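Local atomic coordinates of ribose-phosphate pyrophosphokinase (Thermus thermophilus, PDB entry 7PN0), a protein that catalyses the transfer of a diphosphate group from ATP to ribose 5-phosphate, making phosphoribosyl diphosphate, a precursor of nucleotides. Residues 93-98 with 127-132; 123-128 with 139-144. All coordinates share one frame; numbering follows the deposited sequence.

How the interactions relate
Along the chain, 93-98 comes first, in the loop between strand 83-88 and helix 107-118. Interaction 1 joins it to 127-132, closing a loop that holds helix 107-118 and strand 122-126. Interaction 2 pairs 123-128 with 139-144, a shorter closure without helix or strand between its segments. The two neither nest nor stand apart: 123-128 starts inside the span of interaction 1 and 139-144 lies beyond it, so they overlap, sharing T127 and L128. Interaction 2 ties strand 122-126 to edge strand 141-144 of the five-stranded parallel sheet; the loop that follows 122-126 carries H129 to the ADP pocket, which interaction 1 partly lines. Both contacts touch one sulfate through T127.

Interaction 1 (93-98 with 127-132); sequences YARSDK and TLHSPQ. With ADP (adenosine-5'-diphosphate), chain C; SO4 (sulfate ion), chain F.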
ATOM      1  N   TYR A  93      13.015 -20.375   7.430  1.00 12.22           N
ATOM      2  CA  TYR A  93      13.695 -19.216   6.810  1.00 12.89           C
ATOM      3  C   TYR A  93      13.996 -18.127   7.837  1.00 13.26           C
ATOM      4  O   TYR A  93      14.672 -17.125   7.438  1.00 12.53           O
ATOM      5  CB  TYR A  93      12.942 -18.685   5.595  1.00 12.66           C
ATOM      6  CG  TYR A  93      13.136 -19.459   4.314  1.00 13.69           C
ATOM      7  CD1 TYR A  93      14.299 -19.296   3.560  1.00 14.52           C
ATOM      8  CD2 TYR A  93      12.173 -20.347   3.855  1.00 13.39           C
ATOM      9  CE1 TYR A  93      14.497 -19.960   2.362  1.00 14.04           C
ATOM     10  CE2 TYR A  93      12.354 -21.023   2.661  1.00 13.87           C
ATOM     11  CZ  TYR A  93      13.504 -20.815   1.905  1.00 14.51           C
ATOM     12  OH  TYR A  93      13.695 -21.507   0.756  1.00 14.72           O
ATOM     13  N   ALA A  94      13.643 -18.305   9.114  1.00 12.75           N
ATOM     14  CA  ALA A  94      14.102 -17.369  10.167  1.00 14.33           C
ATOM     15  C   ALA A  94      15.642 -17.388  10.186  1.00 13.77           C
ATOM     16  O   ALA A  94      16.231 -16.446  10.683  1.00 16.32           O
ATOM     17  CB  ALA A  94      13.510 -17.688  11.524  1.00 13.87           C
ATOM     18  N   ARG A  95      16.296 -18.420   9.680  1.00 13.54           N
ATOM     19  CA  ARG A  95      17.781 -18.456   9.673  1.00 15.95           C
ATOM     20  C   ARG A  95      18.325 -17.447   8.661  1.00 15.47           C
ATOM     21  O   ARG A  95      19.476 -17.098   8.742  1.00 16.17           O
ATOM     22  CB  ARG A  95      18.291 -19.847   9.322  1.00 17.71           C
ATOM     23  CG  ARG A  95      17.946 -20.870  10.378  1.00 21.34           C
ATOM     24  CD  ARG A  95      18.446 -22.282  10.116  1.00 24.63           C
ATOM     25  NE  ARG A  95      19.900 -22.325   9.962  1.00 25.82           N
ATOM     26  CZ  ARG A  95      20.580 -23.433   9.659  1.00 27.46           C
ATOM     27  NH1 ARG A  95      19.931 -24.584   9.496  1.00 27.46           N
ATOM     28  NH2 ARG A  95      21.890 -23.354   9.503  1.00 27.54           N
ATOM     29  N   SER A  96      17.520 -17.071   7.681  1.00 14.01           N
ATOM     30  CA  SER A  96      17.912 -16.137   6.598  1.00 13.94           C
ATOM     31  C   SER A  96      17.519 -14.736   7.039  1.00 14.67           C
ATOM     32  O   SER A  96      16.589 -14.132   6.431  1.00 11.74           O
ATOM     33  CB  SER A  96      17.257 -16.513   5.292  1.00 15.17           C
ATOM     34  OG  SER A  96      17.666 -17.800   4.854  1.00 14.63           O
ATOM     35  N   ASP A  97      18.199 -14.245   8.075  1.00 14.68           N
ATOM     36  CA  ASP A  97      17.710 -13.091   8.868  1.00 14.57           C
ATOM     37  C   ASP A  97      18.676 -11.905   8.757  1.00 14.01           C
ATOM     38  O   ASP A  97      18.433 -10.912   9.407  1.00 13.17           O
ATOM     39  CB  ASP A  97      17.479 -13.519  10.319  1.00 14.39           C
ATOM     40  CG  ASP A  97      18.756 -13.933  11.040  1.00 17.14           C
ATOM     41  OD1 ASP A  97      19.792 -14.126  10.334  1.00 19.32           O
ATOM     42  OD2 ASP A  97      18.756 -13.885  12.277  1.00 15.71           O
ATOM     43  N   LYS A  98      19.747 -12.015   7.975  1.00 16.02           N
ATOM     44  CA  LYS A  98      20.727 -10.915   7.877  1.00 19.23           C
ATOM     45  C   LYS A  98      21.354 -10.916   6.484  1.00 18.85           C
ATOM     46  O   LYS A  98      21.360 -11.959   5.774  1.00 17.10           O
ATOM     47  CB  LYS A  98      21.778 -11.077   8.970  1.00 20.10           C
ATOM     48  CG  LYS A  98      22.665 -12.288   8.801  1.00 23.67           C
ATOM     49  CD  LYS A  98      23.688 -12.462   9.915  1.00 28.95           C
ATOM     50  CE  LYS A  98      23.088 -12.791  11.254  1.00 32.09           C
ATOM     51  NZ  LYS A  98      22.374 -14.081  11.206  1.00 34.20           N
ATOM     52  N   THR A 127       9.625 -20.598  18.720  1.00 13.98           N
ATOM     53  CA  THR A 127      11.103 -20.621  18.666  1.00 14.27           C
ATOM     54  C   THR A 127      11.609 -20.127  17.297  1.00 14.28           C
ATOM     55  O   THR A 127      12.286 -20.898  16.551  1.00 14.34           O
ATOM     56  CB  THR A 127      11.645 -21.999  19.054  1.00 16.01           C
ATOM     57  OG1 THR A 127      11.037 -22.446  20.272  1.00 17.09           O
ATOM     58  CG2 THR A 127      13.152 -21.956  19.202  1.00 18.20           C
ATOM     59  N   LEU A 128      11.448 -18.840  17.003  1.00 14.76           N
ATOM     60  CA  LEU A 128      12.139 -18.213  15.838  1.00 14.19           C
ATOM     61  C   LEU A 128      13.644 -18.313  16.026  1.00 15.04           C
ATOM     62  O   LEU A 128      14.112 -18.211  17.162  1.00 13.98           O
ATOM     63  CB  LEU A 128      11.734 -16.760  15.705  1.00 13.78           C
ATOM     64  CG  LEU A 128      10.302 -16.585  15.246  1.00 13.83           C
ATOM     65  CD1 LEU A 128       9.894 -15.148  15.413  1.00 14.12           C
ATOM     66  CD2 LEU A 128      10.139 -17.052  13.806  1.00 14.36           C
ATOM     67  N   HIS A 129      14.362 -18.586  14.951  1.00 15.14           N
ATOM     68  CA  HIS A 129      15.836 -18.737  14.962  1.00 15.40           C
ATOM     69  C   HIS A 129      16.485 -17.513  15.609  1.00 16.51           C
ATOM     70  O   HIS A 129      17.420 -17.674  16.407  1.00 14.88           O
ATOM     71  CB  HIS A 129      16.353 -18.931  13.539  1.00 16.49           C
ATOM     72  CG  HIS A 129      17.842 -18.968  13.509  1.00 17.92           C
ATOM     73  ND1 HIS A 129      18.557 -20.040  14.061  1.00 19.44           N
ATOM     74  CD2 HIS A 129      18.752 -18.057  13.086  1.00 17.65           C
ATOM     75  CE1 HIS A 129      19.853 -19.783  13.921  1.00 20.90           C
ATOM     76  NE2 HIS A 129      19.998 -18.590  13.312  1.00 18.32           N
ATOM     77  N   SER A 130      15.995 -16.318  15.291  1.00 16.63           N
ATOM     78  CA  SER A 130      16.435 -15.080  15.967  1.00 17.27           C
ATOM     79  C   SER A 130      15.205 -14.275  16.344  1.00 16.64           C
ATOM     80  O   SER A 130      14.243 -14.227  15.585  1.00 15.49           O
ATOM     81  CB  SER A 130      17.421 -14.318  15.141  1.00 17.48           C
ATOM     82  OG  SER A 130      16.800 -13.638  14.028  1.00 18.55           O
ATOM     83  N   PRO A 131      15.222 -13.595  17.497  1.00 16.35           N
ATOM     84  CA  PRO A 131      14.057 -12.822  17.916  1.00 17.30           C
ATOM     85  C   PRO A 131      13.804 -11.574  17.058  1.00 14.79           C
ATOM     86  O   PRO A 131      12.659 -11.135  16.988  1.00 15.06           O
ATOM     87  CB  PRO A 131      14.427 -12.478  19.355  1.00 17.93           C
ATOM     88  CG  PRO A 131      15.935 -12.323  19.299  1.00 18.81           C
ATOM     89  CD  PRO A 131      16.356 -13.499  18.449  1.00 18.69           C
ATOM     90  N   GLN A 132      14.818 -11.076  16.353  1.00 15.48           N
ATOM     91  CA  GLN A 132      14.650  -9.904  15.448  1.00 14.45           C
ATOM     92  C   GLN A 132      13.702 -10.249  14.302  1.00 13.97           C
ATOM     93  O   GLN A 132      13.095  -9.328  13.739  1.00 13.53           O
ATOM     94  CB  GLN A 132      15.988  -9.435  14.885  1.00 16.36           C
ATOM     95  CG  GLN A 132      16.874  -8.792  15.916  1.00 17.07           C
ATOM     96  CD  GLN A 132      17.670  -9.771  16.743  1.00 18.06           C
ATOM     97  OE1 GLN A 132      17.679 -10.988  16.534  1.00 15.83           O
ATOM     98  NE2 GLN A 132      18.390  -9.207  17.678  1.00 17.38           N
TER
HETATM   99  PB  ADP C 401      23.465 -18.551  12.907  1.00 72.45           P
HETATM  100  O1B ADP C 401      23.224 -18.138  14.366  1.00 64.41           O
HETATM  101  O2B ADP C 401      22.332 -18.145  11.994  1.00 60.93           O
HETATM  102  O3B ADP C 401      23.919 -19.979  12.676  1.00 53.72           O
HETATM  103  PA  ADP C 401      25.065 -17.326  11.035  1.00 75.26           P
HETATM  104  O1A ADP C 401      24.048 -16.343  10.539  1.00 72.25           O
HETATM  105  O2A ADP C 401      26.507 -16.958  10.940  1.00 75.60           O
HETATM  106  O3A ADP C 401      24.751 -17.672  12.553  1.00 62.92           O
HETATM  107  O5' ADP C 401      24.799 -18.785  10.370  1.00 63.96           O
HETATM  108  C5' ADP C 401      23.961 -18.919   9.182  1.00 47.85           C
HETATM  109  C4' ADP C 401      24.529 -19.951   8.224  1.00 41.11           C
HETATM  110  O4' ADP C 401      23.424 -20.758   7.720  1.00 28.56           O
HETATM  111  C3' ADP C 401      25.224 -19.406   6.965  1.00 39.98           C
HETATM  112  O3' ADP C 401      25.713 -18.073   7.082  1.00 41.68           O
HETATM  113  C2' ADP C 401      24.054 -19.278   5.995  1.00 30.60           C
HETATM  114  O2' ADP C 401      24.506 -19.333   4.669  1.00 40.46           O
HETATM  115  C1' ADP C 401      23.178 -20.472   6.369  1.00 26.60           C
HETATM  116  N9  ADP C 401      21.747 -20.215   6.195  1.00 20.25           N
HETATM  117  C8  ADP C 401      21.122 -19.009   5.938  1.00 20.57           C
HETATM  118  N7  ADP C 401      19.818 -19.111   5.784  1.00 16.24           N
HETATM  119  C5  ADP C 401      19.573 -20.468   5.934  1.00 16.25           C
HETATM  120  C6  ADP C 401      18.396 -21.229   5.873  1.00 16.42           C
HETATM  121  N6  ADP C 401      17.196 -20.685   5.676  1.00 16.26           N
HETATM  122  N1  ADP C 401      18.485 -22.576   6.062  1.00 16.78           N
HETATM  123  C2  ADP C 401      19.698 -23.094   6.299  1.00 17.35           C
HETATM  124  N3  ADP C 401      20.868 -22.472   6.395  1.00 18.29           N
HETATM  125  C4  ADP C 401      20.751 -21.153   6.181  1.00 18.99           C
HETATM  126  S   SO4 F 404      12.460 -20.165  22.853  1.00 21.90           S
HETATM  127  O1  SO4 F 404      11.805 -19.276  23.781  1.00 18.25           O
HETATM  128  O2  SO4 F 404      11.542 -21.242  22.549  1.00 22.82           O
HETATM  129  O3  SO4 F 404      13.688 -20.732  23.459  1.00 24.40           O
HETATM  130  O4  SO4 F 404      12.769 -19.470  21.650  1.00 23.24           O
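L128 meets A94 through methyl CD2, which lies 4.1 Å from A94 CB, a small apolar touch. The same A94 CB fits against the start of H129, 3.6 Å from its backbone N. H129 CG stands anti to the backbone N (chi1 175°), beyond A94 and beside R95, whose CG sits over one face of the imidazole, off-centre toward the rim, in a CH-pi contact 3.8 Å from the ring centroid. At the ring edge H129 NE2 donates to ADP O2B at 2.7 Å, with a bent N-H...O angle of 148°, while ND1 is held by D219. Both loops therefore build the nucleotide site of this phosphoribosyl diphosphate synthase: R95 lays its guanidinium over adenine N3, its NH1 in a salt bridge with E220, and S96 OG donates to ADP N7. D97 OD2 accepts S130 OG at 2.6 Å on its anti lone pair; Q132 of the second subunit also bonds this oxygen. The other carboxylate oxygen, D97 OD1, takes K98 NZ on its syn lone pair at 2.7 Å, and NZ in turn reaches ADP O1A (2.9 Å).

Interaction 2 (123-128 with 139-144); sequences VLTMTL and IPVDHL. With SO4 (sulfate ion), chain F.
V123-M126 and V141-L144 run side by side as parallel strands, 18° apart in direction, with V123 beside V141 and M126 beside L144. Backbone bonds pass back and forth between them, from V123 N to P140 O at the start to T127 N with L144 O at the end; the straightest, nearly linear, is L144 N to T125 O, 2.8 Å long. V123, V141, T125 and H143 line one face. There the side chains of V123 and I139 cross at about a right angle, CG2 of V123 3.8 Å from CD1 of I139, and T125 CG2 lies against V141 CG1. H143 CG is anti to the backbone N, and the imidazole reaches past the end of the paired strands. Its NE2 accepts L128 N at 3.0 Å, a nearly straight bond from a donor 37° out of the ring plane, while L128 CD1 sits over the ring centre in a CH-pi contact. On the other face L124 CD1 touches both D142 CB and L144 CG, each at 3.8 Å. The M126 chain bends at its thioether (chi3 -81°), bringing CE to 3.9 Å from L144 CB. A water donates to V123 O and D142 OD2; D142 also forms salt bridges with R122 and with R48 of the fourth subunit. T127 OG1 donates to a sulfate that S145, A146 and R175 bind as well. In the five-stranded parallel sheet of the phosphoribosyltransferase-like N-terminal half, strand 141-144 is the edge within this chain. Strand 122-126 lies one place inward and bonds to strand 83-88 through L124, with A86 and I88, while helix 287-299 packs on the face of L124, M126 and D142.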
ATOM      1  N   VAL A 123       0.322 -14.076  12.509  1.00 11.61           N
ATOM      2  CA  VAL A 123       1.180 -15.283  12.488  1.00 12.06           C
ATOM      3  C   VAL A 123       1.201 -15.802  13.923  1.00 11.06           C
ATOM      4  O   VAL A 123       1.204 -14.988  14.845  1.00 12.86           O
ATOM      5  CB  VAL A 123       2.610 -15.013  11.974  1.00 12.23           C
ATOM      6  CG1 VAL A 123       3.523 -16.190  12.142  1.00 12.96           C
ATOM      7  CG2 VAL A 123       2.598 -14.614  10.526  1.00 14.32           C
ATOM      8  N   LEU A 124       1.239 -17.110  14.049  1.00 11.74           N
ATOM      9  CA  LEU A 124       1.458 -17.858  15.316  1.00 12.66           C
ATOM     10  C   LEU A 124       2.617 -18.806  15.058  1.00 12.30           C
ATOM     11  O   LEU A 124       2.491 -19.595  14.122  1.00 12.91           O
ATOM     12  CB  LEU A 124       0.188 -18.630  15.721  1.00 12.59           C
ATOM     13  CG  LEU A 124       0.336 -19.535  16.952  1.00 12.13           C
ATOM     14  CD1 LEU A 124       0.790 -18.723  18.146  1.00 12.08           C
ATOM     15  CD2 LEU A 124      -0.963 -20.307  17.215  1.00 12.04           C
ATOM     16  N   THR A 125       3.701 -18.694  15.831  1.00 11.47           N
ATOM     17  CA  THR A 125       4.917 -19.476  15.546  1.00 11.79           C
ATOM     18  C   THR A 125       5.576 -19.843  16.864  1.00 12.36           C
ATOM     19  O   THR A 125       5.170 -19.343  17.897  1.00 14.23           O
ATOM     20  CB  THR A 125       5.826 -18.747  14.543  1.00 11.97           C
ATOM     21  OG1 THR A 125       6.901 -19.583  14.136  1.00 12.41           O
ATOM     22  CG2 THR A 125       6.419 -17.456  15.059  1.00 11.93           C
ATOM     23  N   MET A 126       6.658 -20.599  16.787  1.00 14.62           N
ATOM     24  CA  MET A 126       7.365 -21.047  18.010  1.00 14.26           C
ATOM     25  C   MET A 126       8.861 -21.008  17.732  1.00 13.00           C
ATOM     26  O   MET A 126       9.272 -21.379  16.642  1.00 13.95           O
ATOM     27  CB  MET A 126       6.925 -22.441  18.445  1.00 14.51           C
ATOM     28  CG  MET A 126       7.740 -23.011  19.597  1.00 15.02           C
ATOM     29  SD  MET A 126       7.077 -24.634  20.136  1.00 16.83           S
ATOM     30  CE  MET A 126       5.730 -24.110  21.180  1.00 15.88           C
ATOM     31  N   THR A 127       9.625 -20.598  18.720  1.00 13.98           N
ATOM     32  CA  THR A 127      11.103 -20.621  18.666  1.00 14.27           C
ATOM     33  C   THR A 127      11.609 -20.127  17.297  1.00 14.28           C
ATOM     34  O   THR A 127      12.286 -20.898  16.551  1.00 14.34           O
ATOM     35  CB  THR A 127      11.645 -21.999  19.054  1.00 16.01           C
ATOM     36  OG1 THR A 127      11.037 -22.446  20.272  1.00 17.09           O
ATOM     37  CG2 THR A 127      13.152 -21.956  19.202  1.00 18.20           C
ATOM     38  N   LEU A 128      11.448 -18.840  17.003  1.00 14.76           N
ATOM     39  CA  LEU A 128      12.139 -18.213  15.838  1.00 14.19           C
ATOM     40  C   LEU A 128      13.644 -18.313  16.026  1.00 15.04           C
ATOM     41  O   LEU A 128      14.112 -18.211  17.162  1.00 13.98           O
ATOM     42  CB  LEU A 128      11.734 -16.760  15.705  1.00 13.78           C
ATOM     43  CG  LEU A 128      10.302 -16.585  15.246  1.00 13.83           C
ATOM     44  CD1 LEU A 128       9.894 -15.148  15.413  1.00 14.12           C
ATOM     45  CD2 LEU A 128      10.139 -17.052  13.806  1.00 14.36           C
ATOM     46  N   ILE A 139       2.222  -7.404  10.354  1.00 13.14           N
ATOM     47  CA  ILE A 139       1.053  -8.048  11.003  1.00 12.96           C
ATOM     48  C   ILE A 139       1.479  -8.589  12.357  1.00 13.17           C
ATOM     49  O   ILE A 139       2.647  -8.900  12.545  1.00 13.38           O
ATOM     50  CB  ILE A 139       0.485  -9.173  10.138  1.00 11.70           C
ATOM     51  CG1 ILE A 139       1.559 -10.206   9.733  1.00 12.21           C
ATOM     52  CG2 ILE A 139      -0.236  -8.578   8.946  1.00 12.02           C
ATOM     53  CD1 ILE A 139       0.962 -11.471   9.081  1.00 12.54           C
ATOM     54  N   PRO A 140       0.545  -8.665  13.326  1.00 13.10           N
ATOM     55  CA  PRO A 140       0.862  -9.209  14.642  1.00 13.85           C
ATOM     56  C   PRO A 140       1.433 -10.622  14.538  1.00 13.66           C
ATOM     57  O   PRO A 140       0.946 -11.454  13.711  1.00 12.55           O
ATOM     58  CB  PRO A 140      -0.455  -9.196  15.405  1.00 14.51           C
ATOM     59  CG  PRO A 140      -1.363  -8.269  14.645  1.00 16.15           C
ATOM     60  CD  PRO A 140      -0.827  -8.186  13.239  1.00 14.17           C
ATOM     61  N   VAL A 141       2.377 -10.924  15.441  1.00 11.96           N
ATOM     62  CA  VAL A 141       3.010 -12.256  15.550  1.00 13.01           C
ATOM     63  C   VAL A 141       2.897 -12.685  17.017  1.00 12.97           C
ATOM     64  O   VAL A 141       3.217 -11.923  17.865  1.00 13.95           O
ATOM     65  CB  VAL A 141       4.461 -12.286  15.054  1.00 12.68           C
ATOM     66  CG1 VAL A 141       5.106 -13.624  15.351  1.00 13.75           C
ATOM     67  CG2 VAL A 141       4.598 -11.892  13.565  1.00 13.39           C
ATOM     68  N   ASP A 142       2.316 -13.832  17.259  1.00 12.54           N
ATOM     69  CA  ASP A 142       2.400 -14.458  18.599  1.00 14.79           C
ATOM     70  C   ASP A 142       3.517 -15.494  18.516  1.00 14.40           C
ATOM     71  O   ASP A 142       3.416 -16.432  17.736  1.00 16.48           O
ATOM     72  CB  ASP A 142       1.056 -15.010  19.060  1.00 14.63           C
ATOM     73  CG  ASP A 142       0.051 -13.916  19.381  1.00 15.42           C
ATOM     74  OD1 ASP A 142       0.397 -12.977  20.152  1.00 17.41           O
ATOM     75  OD2 ASP A 142      -1.022 -13.943  18.794  1.00 16.75           O
ATOM     76  N   HIS A 143       4.570 -15.254  19.272  1.00 14.90           N
ATOM     77  CA  HIS A 143       5.805 -16.067  19.267  1.00 15.56           C
ATOM     78  C   HIS A 143       5.801 -16.928  20.535  1.00 16.07           C
ATOM     79  O   HIS A 143       6.095 -16.370  21.584  1.00 15.32           O
ATOM     80  CB  HIS A 143       7.013 -15.129  19.163  1.00 15.20           C
ATOM     81  CG  HIS A 143       8.335 -15.796  19.108  1.00 14.96           C
ATOM     82  ND1 HIS A 143       9.492 -15.087  19.282  1.00 15.54           N
ATOM     83  CD2 HIS A 143       8.689 -17.087  18.910  1.00 15.79           C
ATOM     84  CE1 HIS A 143      10.520 -15.914  19.215  1.00 16.50           C
ATOM     85  NE2 HIS A 143      10.052 -17.142  18.993  1.00 17.30           N
ATOM     86  N   LEU A 144       5.505 -18.225  20.421  1.00 15.88           N
ATOM     87  CA  LEU A 144       5.455 -19.146  21.591  1.00 16.38           C
ATOM     88  C   LEU A 144       6.885 -19.583  21.932  1.00 16.08           C
ATOM     89  O   LEU A 144       7.702 -19.794  21.016  1.00 13.93           O
ATOM     90  CB  LEU A 144       4.593 -20.357  21.230  1.00 16.59           C
ATOM     91  CG  LEU A 144       3.137 -20.093  20.873  1.00 16.60           C
ATOM     92  CD1 LEU A 144       2.405 -21.385  20.573  1.00 16.74           C
ATOM     93  CD2 LEU A 144       2.414 -19.306  21.945  1.00 17.85           C
TER
HETATM   94  S   SO4 F 404      12.460 -20.165  22.853  1.00 21.90           S
HETATM   95  O1  SO4 F 404      11.805 -19.276  23.781  1.00 18.25           O
HETATM   96  O2  SO4 F 404      11.542 -21.242  22.549  1.00 22.82           O
HETATM   97  O3  SO4 F 404      13.688 -20.732  23.459  1.00 24.40           O
HETATM   98  O4  SO4 F 404      12.769 -19.470  21.650  1.00 23.24           O
HETATM   99  O   HOH W   1      -1.403 -14.807  16.309  1.00 18.65           O